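Local coordinates for alpha-1,3-glucanase (Bacillus circulans, PDB 5ZRU), which hydrolyses alpha-1,3-glucan as a GH87 enzyme, this chain being its catalytic unit, which binds calcium and zinc ions, at residues L529-S534 with A541-T546; V98-V103 with T146-G151; A208-A213 with N231-G236; N337-E342 with V354-G359. All coordinates share one frame; numbering follows the deposited sequence.

Interaction 1. Residues L529-S534 with A541-T546; sequences LTSRFS and AIYTYT
Two aromatic rings lie almost flat on each other here, in a face-to-face stack of Phe533 on Tyr545. The centroids are 3.7 Å apart and the planes differ by 8°. The offset is small. Tyr545 CE2 sits over the centre of the Phe533 ring, and Phe533 CD2 over the centre of the tyrosine ring. The other face of Phe533 is covered near its rim by CD of Arg532. Tyr545 CG stands between its own backbone N and carbonyl carbon (chi1 56°), which places the phenol over the face of Phe533. With an alanine here, Phe533 would probably lose the cover of one face and be free to turn against Arg532. The pair lies on the surface near the C-terminal end of the D2 domain, a parallel beta-helix of the pectate-lyase type. Strand 542-544 belongs to one of its faces, and 529-534 is part of the long loop leading into that strand. The side chains of Phe533 and Tyr545 also touch Gln503 of strand 502-505. Beside the stack a polar cluster holds the loop. Ser534 OG and Tyr543 OH are hydrogen-bonded at 2.7 Å, with the serine oxygen in the plane of the phenol ring, at its edge. The same Tyr543 OH lies 3.5 Å from Phe533 CB. Ser531 OG accepts from Ser534 N at 2.9 Å, with an N-H...O angle of 149°, an ST motif that curls the loop. Glu471 hydrogen-bonds Ser531 OG and the backbone N of Arg532, and more weakly Tyr543 OH.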
loop_
_atom_site.group_PDB
_atom_site.type_symbol
_atom_site.label_atom_id
_atom_site.label_comp_id
_atom_site.label_asym_id
_atom_site.label_seq_id
_atom_site.Cartn_x
_atom_site.Cartn_y
_atom_site.Cartn_z
ATOM N N LEU A 529 -3.030 14.192 -24.789
ATOM C CA LEU A 529 -2.093 14.200 -25.899
ATOM C C LEU A 529 -0.811 14.965 -25.606
ATOM O O LEU A 529 0.217 14.669 -26.220
ATOM C CB LEU A 529 -2.763 14.790 -27.150
ATOM C CG LEU A 529 -4.033 14.066 -27.610
ATOM C CD1 LEU A 529 -4.695 14.800 -28.766
ATOM C CD2 LEU A 529 -3.712 12.613 -27.997
ATOM N N THR A 530 -0.838 15.926 -24.686
ATOM C CA THR A 530 0.377 16.647 -24.336
ATOM C C THR A 530 1.390 15.691 -23.717
ATOM O O THR A 530 1.031 14.661 -23.137
ATOM C CB THR A 530 0.066 17.797 -23.374
ATOM O OG1 THR A 530 -0.661 17.298 -22.245
ATOM C CG2 THR A 530 -0.788 18.850 -24.058
ATOM N N SER A 531 2.670 16.037 -23.847
ATOM C CA SER A 531 3.741 15.146 -23.426
ATOM C C SER A 531 4.859 15.936 -22.767
ATOM O O SER A 531 5.276 16.987 -23.269
ATOM C CB SER A 531 4.295 14.341 -24.621
ATOM O OG SER A 531 5.452 13.593 -24.264
ATOM N N ARG A 532 5.341 15.424 -21.635
ATOM C CA ARG A 532 6.546 15.983 -21.034
ATOM C C ARG A 532 7.763 15.713 -21.906
ATOM O O ARG A 532 8.552 16.621 -22.187
ATOM C CB ARG A 532 6.757 15.401 -19.637
ATOM C CG ARG A 532 8.072 15.837 -18.956
ATOM C CD ARG A 532 8.253 15.076 -17.650
ATOM N NE ARG A 532 9.464 15.428 -16.916
ATOM C CZ ARG A 532 9.952 14.713 -15.906
ATOM N NH1 ARG A 532 9.344 13.592 -15.530
ATOM N NH2 ARG A 532 11.053 15.101 -15.277
ATOM N N PHE A 533 7.919 14.469 -22.365
ATOM C CA PHE A 533 9.183 14.034 -22.940
ATOM C C PHE A 533 9.259 14.170 -24.451
ATOM O O PHE A 533 10.369 14.271 -24.987
ATOM C CB PHE A 533 9.458 12.570 -22.583
ATOM C CG PHE A 533 9.606 12.322 -21.115
ATOM C CD1 PHE A 533 10.636 12.927 -20.392
ATOM C CD2 PHE A 533 8.732 11.474 -20.457
ATOM C CE1 PHE A 533 10.783 12.689 -19.030
ATOM C CE2 PHE A 533 8.871 11.237 -19.093
ATOM C CZ PHE A 533 9.898 11.840 -18.383
ATOM N N SER A 534 8.129 14.169 -25.151
ATOM C CA SER A 534 8.149 13.999 -26.594
ATOM C C SER A 534 7.145 14.947 -27.223
ATOM O O SER A 534 6.569 15.822 -26.565
ATOM C CB SER A 534 7.831 12.547 -26.983
ATOM O OG SER A 534 8.455 11.635 -26.103
ATOM N N ALA A 541 0.968 1.313 -27.072
ATOM C CA ALA A 541 1.344 0.048 -26.441
ATOM C C ALA A 541 2.769 0.102 -25.903
ATOM O O ALA A 541 3.034 -0.320 -24.772
ATOM C CB ALA A 541 1.203 -1.102 -27.434
ATOM N N ILE A 542 3.710 0.587 -26.713
ATOM C CA ILE A 542 5.110 0.691 -26.324
ATOM C C ILE A 542 5.609 2.076 -26.698
ATOM O O ILE A 542 5.394 2.531 -27.827
ATOM C CB ILE A 542 5.978 -0.391 -26.997
ATOM C CG1 ILE A 542 5.401 -1.784 -26.714
ATOM C CG2 ILE A 542 7.422 -0.284 -26.530
ATOM C CD1 ILE A 542 6.040 -2.906 -27.559
ATOM N N TYR A 543 6.325 2.708 -25.775
ATOM C CA TYR A 543 6.754 4.098 -25.877
ATOM C C TYR A 543 8.193 4.204 -25.410
ATOM O O TYR A 543 8.527 3.703 -24.338
ATOM C CB TYR A 543 5.833 4.976 -25.011
ATOM C CG TYR A 543 6.242 6.416 -24.786
ATOM C CD1 TYR A 543 6.560 7.256 -25.851
ATOM C CD2 TYR A 543 6.234 6.955 -23.503
ATOM C CE1 TYR A 543 6.906 8.596 -25.630
ATOM C CE2 TYR A 543 6.567 8.280 -23.275
ATOM C CZ TYR A 543 6.899 9.095 -24.341
ATOM O OH TYR A 543 7.208 10.413 -24.102
ATOM N N THR A 544 9.054 4.847 -26.201
ATOM C CA THR A 544 10.352 5.250 -25.686
ATOM C C THR A 544 10.572 6.727 -25.976
ATOM O O THR A 544 10.093 7.266 -26.981
ATOM C CB THR A 544 11.529 4.421 -26.258
ATOM O OG1 THR A 544 11.956 4.975 -27.507
ATOM C CG2 THR A 544 11.144 2.926 -26.438
ATOM N N TYR A 545 11.258 7.388 -25.052
ATOM C CA TYR A 545 11.737 8.751 -25.242
ATOM C C TYR A 545 13.251 8.795 -25.062
ATOM O O TYR A 545 13.817 9.810 -24.651
ATOM C CB TYR A 545 11.021 9.731 -24.305
ATOM C CG TYR A 545 11.112 9.403 -22.834
ATOM C CD1 TYR A 545 10.290 8.424 -22.268
ATOM C CD2 TYR A 545 11.993 10.087 -21.999
ATOM C CE1 TYR A 545 10.369 8.116 -20.921
ATOM C CE2 TYR A 545 12.072 9.788 -20.638
ATOM C CZ TYR A 545 11.249 8.801 -20.109
ATOM O OH TYR A 545 11.313 8.485 -18.769
ATOM N N THR A 546 13.904 7.668 -25.341
ATOM C CA THR A 546 15.345 7.595 -25.517
ATOM C C THR A 546 15.638 6.783 -26.766
ATOM O O THR A 546 14.879 5.879 -27.130
ATOM C CB THR A 546 16.068 6.957 -24.312
ATOM O OG1 THR A 546 17.484 6.962 -24.536
ATOM C CG2 THR A 546 15.626 5.514 -24.091
#

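Interaction 2. Residues V98-V103 with T146-G151; sequences VYVNGV and TPLQPG
Leu148 is the first residue of 146-151 to touch 98-103, two residues after the corner that the chain turns at Thr146. Its CD2 meets both methyls of Val100, lying 3.8 Å from Val100 CG1 and 4.0 Å from Val100 CG2. The other methyl, Leu148 CD1, turns away from Val100. Leu148 CG is anti to the carbonyl carbon (chi1 -62°), and this brings CD2 across to the valine, whose side chain it meets at a slant. Ile154 also packs on Leu148, and Met144 on Val100. Val100 ends strand 93-100 and opens a type I' turn. Asn101 and Gly102 form its centre, a classic Asn-Gly sequence for a tight two-residue hairpin. The turn is closed by Val100 N to Val103 O at 2.8 Å and Val103 N to Val100 O at 2.9 Å. The two segments join parts of the D1 domain, whose family belongs to the galactose-binding-like clan of beta-sandwiches. Strand 93-100 lies in a five-stranded antiparallel sheet, whereas strand 132-144, just before the corner, lies in the other large antiparallel sheet. Next along the segment, Gln149 N donates a hydrogen bond to Asp152 OD2. Asp152 OD1 accepts one from Asn101 ND2, so one carboxylate ties the two segments together. Gly151 then brings its carbonyl O to 4.2 Å from Asn101 OD1, a loose approach of two acceptors. That amide oxygen has its donor in Thr153 N.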
loop_
_atom_site.group_PDB
_atom_site.type_symbol
_atom_site.label_atom_id
_atom_site.label_comp_id
_atom_site.label_asym_id
_atom_site.label_seq_id
_atom_site.Cartn_x
_atom_site.Cartn_y
_atom_site.Cartn_z
ATOM N N VAL A 98 -24.889 3.606 9.934
ATOM C CA VAL A 98 -25.011 2.278 9.340
ATOM C C VAL A 98 -26.366 1.707 9.733
ATOM O O VAL A 98 -26.709 1.688 10.920
ATOM C CB VAL A 98 -23.879 1.346 9.812
ATOM C CG1 VAL A 98 -24.000 -0.041 9.159
ATOM C CG2 VAL A 98 -22.515 1.979 9.537
ATOM N N TYR A 99 -27.137 1.267 8.742
ATOM C CA TYR A 99 -28.406 0.585 8.963
ATOM C C TYR A 99 -28.327 -0.817 8.383
ATOM O O TYR A 99 -27.735 -1.023 7.324
ATOM C CB TYR A 99 -29.589 1.334 8.312
ATOM C CG TYR A 99 -29.850 2.711 8.887
ATOM C CD1 TYR A 99 -29.074 3.800 8.510
ATOM C CD2 TYR A 99 -30.881 2.922 9.789
ATOM C CE1 TYR A 99 -29.314 5.059 9.030
ATOM C CE2 TYR A 99 -31.132 4.179 10.313
ATOM C CZ TYR A 99 -30.345 5.242 9.927
ATOM O OH TYR A 99 -30.582 6.494 10.441
ATOM N N VAL A 100 -28.923 -1.781 9.077
ATOM C CA VAL A 100 -29.059 -3.138 8.560
ATOM C C VAL A 100 -30.540 -3.457 8.499
ATOM O O VAL A 100 -31.227 -3.417 9.527
ATOM C CB VAL A 100 -28.315 -4.164 9.423
ATOM C CG1 VAL A 100 -28.471 -5.550 8.814
ATOM C CG2 VAL A 100 -26.849 -3.787 9.528
ATOM N N ASN A 101 -31.028 -3.762 7.298
ATOM C CA ASN A 101 -32.446 -4.055 7.092
ATOM C C ASN A 101 -33.320 -2.953 7.686
ATOM O O ASN A 101 -34.395 -3.208 8.233
ATOM C CB ASN A 101 -32.800 -5.426 7.676
ATOM C CG ASN A 101 -32.021 -6.546 7.020
ATOM O OD1 ASN A 101 -31.832 -6.547 5.807
ATOM N ND2 ASN A 101 -31.565 -7.507 7.816
ATOM N N GLY A 102 -32.836 -1.710 7.591
ATOM C CA GLY A 102 -33.573 -0.551 8.052
ATOM C C GLY A 102 -33.387 -0.199 9.513
ATOM O O GLY A 102 -33.870 0.855 9.943
ATOM N N VAL A 103 -32.718 -1.040 10.291
ATOM C CA VAL A 103 -32.497 -0.784 11.708
ATOM C C VAL A 103 -31.146 -0.100 11.875
ATOM O O VAL A 103 -30.134 -0.577 11.352
ATOM C CB VAL A 103 -32.548 -2.090 12.518
ATOM C CG1 VAL A 103 -32.446 -1.785 14.003
ATOM C CG2 VAL A 103 -33.814 -2.880 12.198
ATOM N N THR A 146 -24.067 -8.655 15.070
ATOM C CA THR A 146 -24.326 -9.982 14.536
ATOM C C THR A 146 -23.885 -10.007 13.081
ATOM O O THR A 146 -23.937 -8.979 12.398
ATOM C CB THR A 146 -25.811 -10.373 14.631
ATOM O OG1 THR A 146 -26.581 -9.525 13.776
ATOM C CG2 THR A 146 -26.320 -10.234 16.068
ATOM N N PRO A 147 -23.450 -11.162 12.582
ATOM C CA PRO A 147 -22.969 -11.222 11.196
ATOM C C PRO A 147 -24.068 -10.886 10.195
ATOM O O PRO A 147 -25.222 -11.295 10.342
ATOM C CB PRO A 147 -22.502 -12.677 11.043
ATOM C CG PRO A 147 -22.244 -13.153 12.432
ATOM C CD PRO A 147 -23.273 -12.443 13.285
ATOM N N LEU A 148 -23.688 -10.128 9.172
ATOM C CA LEU A 148 -24.531 -9.941 8.004
ATOM C C LEU A 148 -24.713 -11.264 7.271
ATOM O O LEU A 148 -23.766 -12.041 7.111
ATOM C CB LEU A 148 -23.900 -8.908 7.070
ATOM C CG LEU A 148 -23.752 -7.511 7.670
ATOM C CD1 LEU A 148 -22.639 -6.728 6.980
ATOM C CD2 LEU A 148 -25.074 -6.748 7.587
ATOM N N GLN A 149 -25.934 -11.514 6.814
ATOM C CA GLN A 149 -26.298 -12.745 6.132
ATOM C C GLN A 149 -26.776 -12.440 4.718
ATOM O O GLN A 149 -27.252 -11.333 4.444
ATOM C CB GLN A 149 -27.413 -13.479 6.894
ATOM C CG GLN A 149 -27.197 -13.582 8.394
ATOM C CD GLN A 149 -26.835 -14.983 8.833
ATOM O OE1 GLN A 149 -26.068 -15.676 8.163
ATOM N NE2 GLN A 149 -27.394 -15.413 9.962
ATOM N N PRO A 150 -26.665 -13.398 3.795
ATOM C CA PRO A 150 -27.203 -13.192 2.443
ATOM C C PRO A 150 -28.634 -12.671 2.482
ATOM O O PRO A 150 -29.470 -13.148 3.252
ATOM C CB PRO A 150 -27.122 -14.590 1.821
ATOM C CG PRO A 150 -25.949 -15.224 2.517
ATOM C CD PRO A 150 -25.982 -14.701 3.930
ATOM N N GLY A 151 -28.907 -11.653 1.669
ATOM C CA GLY A 151 -30.192 -10.999 1.669
ATOM C C GLY A 151 -30.299 -9.792 2.577
ATOM O O GLY A 151 -31.196 -8.964 2.377
#

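Interaction 3. Residues A208-A213 with N231-G236; sequences AAVNAA and NMWKIG
The indole of Trp233 takes Val210 at its edge and Ile235 over one face. Val210 CG2 comes in near the ring plane, 3.6 Å from Trp233 CZ2 and 3.7 Å from Trp233 NE1. Ile235 CD1, two residues along the same strand, stands 3.7 Å above the plane of the Trp233 ring, over its centre. Phe206 of helix 203-216 adds a T-shaped (edge-to-face) ring contact. This is the N-terminal end of a parallel beta-helix. Helix 203-216 covers that end, as a capping helix does in many pectate-lyase-like folds, and strand 233-235 belongs to one of the first coils. The contact is apolar and buried. Val210 is the one helix side chain of 208-213 that carries it. Its two methyls divide the work: CG2 goes to the tryptophan and CG1 to the isoleucine. CG1 is anti to the backbone N (chi1 169°), which aims the two branches at different partners. Trp233 CG is also anti to its backbone N (chi1 -173°), and the edge of the indole at NE1 and CZ2 is carried to Val210. Leu220 and Ile245 pack on Val210 as well, and Ile247 and Phe271 on Ile235, continuing the apolar core behind the cap. Asp202, a calcium ligand just before the helix, has its side chain about 9 Å from that of Trp233. The second branch is looser than the first, with Val210 CG1 4.2 Å from Ile235 CG2.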
loop_
_atom_site.group_PDB
_atom_site.type_symbol
_atom_site.label_atom_id
_atom_site.label_comp_id
_atom_site.label_asym_id
_atom_site.label_seq_id
_atom_site.Cartn_x
_atom_site.Cartn_y
_atom_site.Cartn_z
ATOM N N ALA A 208 7.790 -3.251 29.932
ATOM C CA ALA A 208 8.057 -4.230 30.977
ATOM C C ALA A 208 7.760 -5.640 30.489
ATOM O O ALA A 208 8.494 -6.583 30.803
ATOM C CB ALA A 208 7.228 -3.907 32.220
ATOM N N ALA A 209 6.680 -5.801 29.718
ATOM C CA ALA A 209 6.305 -7.117 29.214
ATOM C C ALA A 209 7.346 -7.653 28.238
ATOM O O ALA A 209 7.636 -8.856 28.230
ATOM C CB ALA A 209 4.926 -7.045 28.555
ATOM N N VAL A 210 7.917 -6.775 27.405
ATOM C CA VAL A 210 8.997 -7.191 26.513
ATOM C C VAL A 210 10.172 -7.737 27.320
ATOM O O VAL A 210 10.697 -8.817 27.026
ATOM C CB VAL A 210 9.432 -6.026 25.604
ATOM C CG1 VAL A 210 10.724 -6.389 24.881
ATOM C CG2 VAL A 210 8.329 -5.707 24.594
ATOM N N ASN A 211 10.611 -6.991 28.342
ATOM C CA ASN A 211 11.734 -7.452 29.158
ATOM C C ASN A 211 11.434 -8.802 29.796
ATOM O O ASN A 211 12.303 -9.679 29.845
ATOM C CB ASN A 211 12.073 -6.425 30.238
ATOM C CG ASN A 211 12.691 -5.162 29.672
ATOM O OD1 ASN A 211 13.224 -5.159 28.561
ATOM N ND2 ASN A 211 12.633 -4.081 30.439
ATOM N N ALA A 212 10.212 -8.990 30.296
ATOM C CA ALA A 212 9.889 -10.257 30.945
ATOM C C ALA A 212 9.830 -11.396 29.937
ATOM O O ALA A 212 10.253 -12.520 30.239
ATOM C CB ALA A 212 8.570 -10.145 31.694
ATOM N N ALA A 213 9.296 -11.126 28.741
ATOM C CA ALA A 213 9.254 -12.139 27.695
ATOM C C ALA A 213 10.660 -12.560 27.300
ATOM O O ALA A 213 10.949 -13.752 27.169
ATOM C CB ALA A 213 8.487 -11.611 26.478
ATOM N N ASN A 231 4.323 6.906 22.698
ATOM C CA ASN A 231 5.554 7.179 21.973
ATOM C C ASN A 231 5.911 5.951 21.153
ATOM O O ASN A 231 5.147 4.979 21.096
ATOM C CB ASN A 231 6.699 7.567 22.909
ATOM C CG ASN A 231 7.593 8.631 22.291
ATOM O OD1 ASN A 231 8.355 8.368 21.331
ATOM N ND2 ASN A 231 7.495 9.853 22.823
ATOM N N MET A 232 7.085 5.995 20.526
ATOM C CA MET A 232 7.558 4.859 19.745
ATOM C C MET A 232 7.775 3.661 20.664
ATOM O O MET A 232 8.292 3.799 21.777
ATOM C CB MET A 232 8.856 5.222 19.021
ATOM C CG MET A 232 9.409 4.124 18.080
ATOM S SD MET A 232 11.006 4.541 17.370
ATOM C CE MET A 232 10.618 6.050 16.455
ATOM N N TRP A 233 7.341 2.485 20.216
ATOM C CA TRP A 233 7.582 1.251 20.957
ATOM C C TRP A 233 8.918 0.681 20.489
ATOM O O TRP A 233 9.023 0.185 19.364
ATOM C CB TRP A 233 6.440 0.257 20.742
ATOM C CG TRP A 233 6.534 -0.989 21.602
ATOM C CD1 TRP A 233 7.385 -1.205 22.654
ATOM C CD2 TRP A 233 5.781 -2.201 21.442
ATOM N NE1 TRP A 233 7.192 -2.468 23.173
ATOM C CE2 TRP A 233 6.215 -3.100 22.446
ATOM C CE3 TRP A 233 4.771 -2.606 20.562
ATOM C CZ2 TRP A 233 5.671 -4.374 22.591
ATOM C CZ3 TRP A 233 4.236 -3.873 20.701
ATOM C CH2 TRP A 233 4.688 -4.747 21.709
ATOM N N LYS A 234 9.939 0.757 21.345
ATOM C CA LYS A 234 11.279 0.288 21.010
ATOM C C LYS A 234 11.476 -1.092 21.617
ATOM O O LYS A 234 11.475 -1.244 22.844
ATOM C CB LYS A 234 12.346 1.264 21.503
ATOM C CG LYS A 234 12.207 2.628 20.851
ATOM C CD LYS A 234 13.184 3.644 21.409
ATOM C CE LYS A 234 12.956 5.004 20.745
ATOM N NZ LYS A 234 14.117 5.928 20.935
ATOM N N ILE A 235 11.638 -2.086 20.762
ATOM C CA ILE A 235 11.690 -3.480 21.172
ATOM C C ILE A 235 13.148 -3.904 21.065
ATOM O O ILE A 235 13.632 -4.241 19.976
ATOM C CB ILE A 235 10.755 -4.347 20.320
ATOM C CG1 ILE A 235 9.315 -3.850 20.499
ATOM C CG2 ILE A 235 10.885 -5.826 20.696
ATOM C CD1 ILE A 235 8.281 -4.607 19.642
ATOM N N GLY A 236 13.848 -3.873 22.200
ATOM C CA GLY A 236 15.293 -3.977 22.226
ATOM C C GLY A 236 15.947 -2.618 22.019
ATOM O O GLY A 236 15.299 -1.616 21.717
#

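Interaction 4. Residues N337-E342 with V354-G359; sequences NGLVIE and VNFAQG
Ile341 pushes its end methyl into a notch between Val354 and Phe356. Ile341 CD1 lies 3.9 Å from Val354 CG1 and 4.0 Å from Phe356 CE1. This is the inside of the parallel beta-helix. Strands 340-342 and 354-357 lie on different faces of the solenoid and look at each other across its core. Their backbones stay well apart, with CA atoms 9.2 Å from each other at Ile341 and Val354. Side chains fill the gap. Ile341 and Val354 meet tip to tip. The isoleucine is stretched along CG1 to CD1 (chi2 168°), which gives it the length to reach the opposite wall. Phe356 runs past Ile341 in the opposite direction, and CD1 touches the ring at its edge. The bump on the other side is the CE1 corner of Phe356. It fits the hollow between Ile341 CD1 and Leu339 CD2, two methyls from alternate residues. Leu339 and Phe356 meet at a slant. The core continues into neighbouring strands: Phe323 packs on Ile341 and Val354, and Val365 on Ile341, Val354 and Phe356. Asn355, between the two core residues, hydrogen-bonds through ND2 to OD2 of the calcium ligand Asp352. Three atoms close the packing as a near-equilateral triangle: Leu339 CD2 is 4.0 Å from Phe356 CE1 and 4.1 Å from Ile341 CD1.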
loop_
_atom_site.group_PDB
_atom_site.type_symbol
_atom_site.label_atom_id
_atom_site.label_comp_id
_atom_site.label_asym_id
_atom_site.label_seq_id
_atom_site.Cartn_x
_atom_site.Cartn_y
_atom_site.Cartn_z
ATOM N N ASN A 337 17.637 -10.731 6.719
ATOM C CA ASN A 337 17.809 -11.801 5.744
ATOM C C ASN A 337 16.668 -12.783 5.952
ATOM O O ASN A 337 16.482 -13.287 7.064
ATOM C CB ASN A 337 19.165 -12.490 5.943
ATOM C CG ASN A 337 19.614 -13.300 4.741
ATOM O OD1 ASN A 337 19.043 -13.223 3.655
ATOM N ND2 ASN A 337 20.674 -14.075 4.934
ATOM N N GLY A 338 15.894 -13.040 4.900
ATOM C CA GLY A 338 14.816 -14.014 4.998
ATOM C C GLY A 338 13.559 -13.541 5.698
ATOM O O GLY A 338 12.771 -14.372 6.158
ATOM N N LEU A 339 13.346 -12.239 5.809
ATOM C CA LEU A 339 12.109 -11.740 6.396
ATOM C C LEU A 339 10.926 -12.083 5.501
ATOM O O LEU A 339 11.001 -11.968 4.279
ATOM C CB LEU A 339 12.186 -10.224 6.593
ATOM C CG LEU A 339 10.876 -9.522 6.966
ATOM C CD1 LEU A 339 10.444 -9.886 8.390
ATOM C CD2 LEU A 339 11.029 -8.023 6.816
ATOM N N VAL A 340 9.826 -12.509 6.111
ATOM C CA VAL A 340 8.578 -12.733 5.390
ATOM C C VAL A 340 7.501 -11.851 6.001
ATOM O O VAL A 340 7.224 -11.934 7.206
ATOM C CB VAL A 340 8.153 -14.209 5.414
ATOM C CG1 VAL A 340 6.792 -14.381 4.702
ATOM C CG2 VAL A 340 9.222 -15.063 4.736
ATOM N N ILE A 341 6.895 -11.014 5.169
ATOM C CA ILE A 341 5.703 -10.255 5.514
ATOM C C ILE A 341 4.558 -10.898 4.741
ATOM O O ILE A 341 4.619 -10.992 3.512
ATOM C CB ILE A 341 5.868 -8.773 5.144
ATOM C CG1 ILE A 341 7.016 -8.143 5.944
ATOM C CG2 ILE A 341 4.556 -8.004 5.361
ATOM C CD1 ILE A 341 7.424 -6.745 5.416
ATOM N N GLU A 342 3.533 -11.384 5.437
ATOM C CA GLU A 342 2.490 -12.078 4.697
ATOM C C GLU A 342 1.134 -11.894 5.353
ATOM O O GLU A 342 1.026 -11.554 6.535
ATOM C CB GLU A 342 2.795 -13.580 4.545
ATOM C CG GLU A 342 2.841 -14.345 5.854
ATOM C CD GLU A 342 3.300 -15.796 5.673
ATOM O OE1 GLU A 342 3.297 -16.296 4.524
ATOM O OE2 GLU A 342 3.660 -16.434 6.681
ATOM N N VAL A 354 5.843 -0.936 1.824
ATOM C CA VAL A 354 6.981 -1.690 2.351
ATOM C C VAL A 354 8.205 -1.295 1.542
ATOM O O VAL A 354 8.166 -1.315 0.307
ATOM C CB VAL A 354 6.797 -3.219 2.254
ATOM C CG1 VAL A 354 8.072 -3.950 2.783
ATOM C CG2 VAL A 354 5.559 -3.688 3.003
ATOM N N ASN A 355 9.295 -0.959 2.225
ATOM C CA ASN A 355 10.573 -0.782 1.550
ATOM C C ASN A 355 11.608 -1.705 2.177
ATOM O O ASN A 355 11.863 -1.632 3.385
ATOM C CB ASN A 355 11.028 0.679 1.602
ATOM C CG ASN A 355 12.117 0.981 0.584
ATOM O OD1 ASN A 355 13.135 0.286 0.512
ATOM N ND2 ASN A 355 11.895 2.006 -0.227
ATOM N N PHE A 356 12.182 -2.582 1.354
ATOM C CA PHE A 356 13.334 -3.415 1.714
ATOM C C PHE A 356 14.600 -2.639 1.359
ATOM O O PHE A 356 15.017 -2.627 0.200
ATOM C CB PHE A 356 13.294 -4.738 0.953
ATOM C CG PHE A 356 12.233 -5.705 1.428
ATOM C CD1 PHE A 356 11.639 -5.563 2.675
ATOM C CD2 PHE A 356 11.842 -6.774 0.617
ATOM C CE1 PHE A 356 10.661 -6.477 3.111
ATOM C CE2 PHE A 356 10.879 -7.691 1.049
ATOM C CZ PHE A 356 10.292 -7.540 2.305
ATOM N N ALA A 357 15.229 -2.002 2.344
ATOM C CA ALA A 357 16.347 -1.098 2.081
ATOM C C ALA A 357 17.615 -1.602 2.769
ATOM O O ALA A 357 17.606 -2.608 3.482
ATOM C CB ALA A 357 16.013 0.326 2.540
ATOM N N GLN A 358 18.724 -0.896 2.534
ATOM C CA GLN A 358 19.955 -1.118 3.308
ATOM C C GLN A 358 20.413 -2.575 3.267
ATOM O O GLN A 358 20.833 -3.140 4.283
ATOM C CB GLN A 358 19.763 -0.666 4.760
ATOM C CG GLN A 358 19.822 0.837 4.938
ATOM C CD GLN A 358 21.203 1.360 4.623
ATOM O OE1 GLN A 358 21.481 1.777 3.496
ATOM N NE2 GLN A 358 22.087 1.325 5.615
ATOM N N GLY A 359 20.321 -3.193 2.093
ATOM C CA GLY A 359 20.817 -4.537 1.913
ATOM C C GLY A 359 19.903 -5.647 2.376
ATOM O O GLY A 359 20.330 -6.807 2.388
#

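In the fold
Along the chain the order is interactions 2, 3, 4 and 1. Interaction 2 lies in the D1 range, with its two antiparallel sheets. The other three lie in the D2 range and sample the parallel beta-helix from its helix-covered start, through its core, to the coils near the chain's end. Strands 233-235, 354-357 and 542-544 belong to the same run of parallel strands. The centres of interactions 3 and 4 are about 22 Å apart, those of 4 and 1 about 34 Å, and those of 3 and 1 about 52 Å. The centre of interaction 2 is about 41 Å from those of 3 and 4. None touches another; three are local contacts along the beta-helix, one in D1.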